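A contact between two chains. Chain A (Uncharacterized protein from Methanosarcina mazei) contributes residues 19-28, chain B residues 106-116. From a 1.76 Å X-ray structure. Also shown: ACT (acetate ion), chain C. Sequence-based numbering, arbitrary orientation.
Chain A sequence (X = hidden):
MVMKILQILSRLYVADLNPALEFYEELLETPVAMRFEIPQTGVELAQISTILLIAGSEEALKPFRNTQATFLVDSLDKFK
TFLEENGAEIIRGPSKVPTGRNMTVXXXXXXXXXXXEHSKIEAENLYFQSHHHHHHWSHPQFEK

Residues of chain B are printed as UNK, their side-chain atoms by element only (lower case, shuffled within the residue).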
# COMPACT_ATOMS: atom_id res chain seq x y z
N PRO A 19 20.71 -1.02 -3.35
CA PRO A 19 20.39 -1.48 -4.70
C PRO A 19 18.91 -1.28 -5.03
O PRO A 19 18.55 -0.89 -6.14
CB PRO A 19 20.81 -2.95 -4.67
CG PRO A 19 20.66 -3.33 -3.24
CD PRO A 19 21.21 -2.13 -2.51
N ALA A 20 18.05 -1.54 -4.05
CA ALA A 20 16.61 -1.39 -4.23
C ALA A 20 16.25 0.07 -4.51
O ALA A 20 15.46 0.37 -5.39
CB ALA A 20 15.88 -1.89 -3.00
N LEU A 21 16.85 0.98 -3.74
CA LEU A 21 16.57 2.39 -3.91
C LEU A 21 16.84 2.82 -5.36
O LEU A 21 16.05 3.54 -5.97
CB LEU A 21 17.41 3.20 -2.93
CG LEU A 21 16.90 4.58 -2.49
CD1 LEU A 21 15.43 4.50 -2.10
CD2 LEU A 21 17.75 5.06 -1.32
N GLU A 22 17.95 2.35 -5.91
CA GLU A 22 18.31 2.69 -7.29
C GLU A 22 17.25 2.17 -8.26
O GLU A 22 16.87 2.86 -9.21
CB GLU A 22 19.68 2.11 -7.64
CG GLU A 22 20.23 2.60 -8.97
CD GLU A 22 20.26 4.12 -9.08
OE1 GLU A 22 20.84 4.78 -8.18
OE2 GLU A 22 19.70 4.66 -10.06
N PHE A 23 16.78 0.96 -8.01
CA PHE A 23 15.77 0.35 -8.86
C PHE A 23 14.46 1.14 -8.84
O PHE A 23 13.92 1.47 -9.90
CB PHE A 23 15.50 -1.09 -8.41
CG PHE A 23 14.33 -1.74 -9.09
CD1 PHE A 23 14.42 -2.14 -10.42
CD2 PHE A 23 13.14 -1.93 -8.41
CE1 PHE A 23 13.34 -2.73 -11.07
CE2 PHE A 23 12.04 -2.51 -9.05
CZ PHE A 23 12.14 -2.91 -10.38
N TYR A 24 13.96 1.45 -7.65
CA TYR A 24 12.71 2.19 -7.56
C TYR A 24 12.81 3.63 -8.07
O TYR A 24 11.85 4.18 -8.58
CB TYR A 24 12.18 2.15 -6.12
CG TYR A 24 11.68 0.78 -5.76
CD1 TYR A 24 10.50 0.28 -6.34
CD2 TYR A 24 12.43 -0.07 -4.96
CE1 TYR A 24 10.10 -1.04 -6.12
CE2 TYR A 24 12.03 -1.40 -4.73
CZ TYR A 24 10.87 -1.87 -5.32
OH TYR A 24 10.51 -3.19 -5.16
N GLU A 25 13.98 4.25 -7.93
CA GLU A 25 14.13 5.61 -8.44
C GLU A 25 13.95 5.57 -9.96
O GLU A 25 13.32 6.45 -10.54
CB GLU A 25 15.51 6.17 -8.07
CG GLU A 25 15.69 6.36 -6.57
CD GLU A 25 17.13 6.60 -6.16
OE1 GLU A 25 18.05 6.17 -6.89
OE2 GLU A 25 17.35 7.20 -5.09
N GLU A 26 14.48 4.54 -10.59
CA GLU A 26 14.36 4.39 -12.04
C GLU A 26 12.94 4.00 -12.42
O GLU A 26 12.35 4.57 -13.33
CB GLU A 26 15.33 3.33 -12.55
CG GLU A 26 16.79 3.74 -12.47
CD GLU A 26 17.74 2.57 -12.70
OE1 GLU A 26 17.54 1.83 -13.69
OE2 GLU A 26 18.68 2.40 -11.90
N LEU A 27 12.40 3.01 -11.72
CA LEU A 27 11.06 2.51 -12.00
C LEU A 27 10.00 3.59 -11.85
O LEU A 27 9.08 3.69 -12.66
CB LEU A 27 10.72 1.35 -11.06
CG LEU A 27 9.32 0.74 -11.22
CD1 LEU A 27 9.19 0.06 -12.58
CD2 LEU A 27 9.07 -0.27 -10.10
N LEU A 28 10.13 4.40 -10.81
CA LEU A 28 9.16 5.46 -10.53
C LEU A 28 9.59 6.81 -11.09
O LEU A 28 8.92 7.82 -10.86
CB LEU A 28 8.94 5.56 -9.02
CG LEU A 28 8.70 4.23 -8.27
CD1 LEU A 28 8.71 4.47 -6.77
CD2 LEU A 28 7.38 3.62 -8.71
N UNK B 106 7.27 -10.13 -10.01
CA UNK B 106 8.12 -10.33 -8.85
C UNK B 106 9.40 -9.54 -9.13
O UNK B 106 10.18 -9.90 -10.01
c UNK B 106 8.48 -11.81 -8.64
n UNK B 106 10.50 -13.77 -6.01
n UNK B 106 12.35 -13.78 -4.65
c UNK B 106 11.79 -13.51 -5.82
c UNK B 106 9.38 -12.04 -7.42
n UNK B 106 12.52 -12.98 -6.79
c UNK B 106 9.76 -13.51 -7.25
N UNK B 107 9.60 -8.46 -8.38
CA UNK B 107 10.79 -7.64 -8.53
C UNK B 107 11.99 -8.45 -8.03
O UNK B 107 11.83 -9.36 -7.23
n UNK B 107 9.27 -4.26 -7.56
c UNK B 107 9.65 -5.40 -8.25
c UNK B 107 10.66 -6.36 -7.71
c UNK B 107 8.39 -3.59 -8.28
n UNK B 107 8.17 -4.24 -9.40
c UNK B 107 8.95 -5.38 -9.41
N UNK B 108 13.18 -8.09 -8.50
CA UNK B 108 14.40 -8.76 -8.08
C UNK B 108 14.52 -8.83 -6.56
O UNK B 108 14.99 -9.82 -6.01
c UNK B 108 15.62 -8.04 -8.67
o UNK B 108 16.82 -8.69 -8.28
N UNK B 109 14.11 -7.76 -5.88
CA UNK B 109 14.21 -7.74 -4.42
C UNK B 109 13.19 -8.62 -3.73
O UNK B 109 13.16 -8.70 -2.51
c UNK B 109 12.75 -5.67 -4.19
c UNK B 109 14.09 -6.31 -3.88
o UNK B 109 12.74 -4.46 -4.50
o UNK B 109 11.72 -6.36 -4.11
N UNK B 110 12.34 -9.29 -4.51
CA UNK B 110 11.36 -10.18 -3.91
C UNK B 110 9.95 -9.64 -3.80
O UNK B 110 9.01 -10.40 -3.57
N UNK B 111 9.79 -8.33 -3.96
CA UNK B 111 8.46 -7.72 -3.86
C UNK B 111 7.57 -8.17 -5.00
O UNK B 111 8.02 -8.29 -6.14
c UNK B 111 8.57 -6.19 -3.90
o UNK B 111 9.44 -5.70 -2.90
N UNK B 112 6.30 -8.43 -4.68
CA UNK B 112 5.33 -8.84 -5.69
C UNK B 112 4.37 -7.67 -5.88
O UNK B 112 3.69 -7.25 -4.96
c UNK B 112 3.46 -10.41 -6.26
c UNK B 112 4.54 -10.08 -5.23
c UNK B 112 5.50 -11.25 -5.06
N UNK B 113 4.33 -7.15 -7.11
CA UNK B 113 3.49 -6.00 -7.42
C UNK B 113 2.53 -6.26 -8.57
O UNK B 113 2.89 -6.91 -9.56
c UNK B 113 4.37 -4.79 -7.82
c UNK B 113 3.49 -3.60 -8.22
c UNK B 113 4.65 -3.91 -5.42
c UNK B 113 5.33 -4.44 -6.67
N UNK B 114 1.31 -5.77 -8.44
CA UNK B 114 0.33 -5.92 -9.50
C UNK B 114 0.33 -4.62 -10.30
O UNK B 114 0.15 -3.54 -9.74
o UNK B 114 -4.40 -6.90 -10.04
o UNK B 114 -3.79 -5.57 -8.40
c UNK B 114 -1.07 -6.16 -8.94
c UNK B 114 -2.15 -6.15 -10.01
c UNK B 114 -3.55 -6.21 -9.44
N UNK B 115 0.57 -4.73 -11.60
CA UNK B 115 0.57 -3.56 -12.48
C UNK B 115 -0.75 -3.57 -13.24
O UNK B 115 -1.12 -4.57 -13.85
c UNK B 115 3.08 -3.34 -12.83
c UNK B 115 3.74 -4.31 -12.07
c UNK B 115 3.70 -2.10 -12.99
c UNK B 115 4.93 -1.83 -12.41
c UNK B 115 5.57 -2.81 -11.66
c UNK B 115 4.97 -4.05 -11.49
c UNK B 115 1.74 -3.63 -13.47
o UNK B 115 6.81 -2.55 -11.13
N UNK B 116 -1.46 -2.45 -13.21
CA UNK B 116 -2.75 -2.37 -13.88
C UNK B 116 -2.82 -1.21 -14.85
O UNK B 116 -2.30 -0.13 -14.59
c UNK B 116 -3.84 -3.36 -11.85
c UNK B 116 -3.88 -2.21 -12.85
c UNK B 116 -5.23 -2.16 -13.55
C ACT C . 15.06 -4.42 -6.81
O ACT C . 14.18 -5.13 -7.28
OXT ACT C . 14.83 -3.76 -5.79
CH3 ACT C . 16.41 -4.35 -7.47

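Position 106 of chain B carries a long unbranched arm of three carbons and a nitrogen, ending in a carbon that bears two more nitrogens. This guanidinium, which stays clear of the chain A helix, makes it Arg B106.

At 107, one carbon leads to a five-membered ring of three carbons and two nitrogens, an imidazole. One ring nitrogen lies 2.9 Å from Tyr A24 OH, the edge of the Phe A23 ring meets the imidazole face, with centroids 5.0 Å apart and planes at 69°, and Leu A27 CD2 lies 3.8 Å from a ring carbon. This is His B107, whose ND1 donates a hydrogen bond to Tyr A24 OH.

Position 108 has one carbon and one oxygen, a hydroxymethyl group, exposed and turned sideways: Ser B108. At 109, two carbons, the second bearing two oxygens, define a short carboxylate; one of its oxygens lies 2.6 Å from Tyr A24 OH and 4.3 Å from Ala A20 CB. The residue is Asp B109, and Tyr A24 OH donates a hydrogen bond to its OD2.

Position 110 has no side-chain atoms and is Gly B110. It closes a type I turn begun at His B107, its N hydrogen-bonded to His B107 O at 2.8 Å. With phi at 101° and psi at -15°, a CB would jam against the preceding carbonyl oxygen.

Position 111 again shows one carbon and one oxygen, the oxygen 3.5 Å from Tyr A24 OH, so it is Ser B111. Both its OG (2.7 Å) and its N (2.8 Å) donate to Asp B109 OD1, steadying the carboxylate.

Three carbons forked at the first, out of reach of the helix, identify 112 as Val B112. At 113, four carbons, forked at the first with one two-carbon arm, point toward chain A without touching it: Ile B113. At 114, three carbons, the third carrying two oxygens, lie out of reach of chain A: Glu B114. At 115, one carbon leads to a six-carbon ring bearing an oxygen, which lies 3.4 Å from Leu A27 CD2; this is Tyr B115, whose OH shares a 2.8 Å hydrogen bond with His B107 NE2. Position 116, three carbons forked at the first and beyond the interface, is Val B116.

The contact turns on Tyr A24 OH, which accepts from His B107 and donates to Asp B109. Behind it, Ser B111 holds the carboxylate and Tyr B115 the imidazole, while Phe A23 and Leu A27 supply nonpolar packing. An acetate ion, probably from the crystallisation liquor, joins the site: its O accepts from Asp B109 N (3.0 Å) and also lies over one face of the Phe A23 ring.

Chain B (106-116) RHSDGSVIEYV
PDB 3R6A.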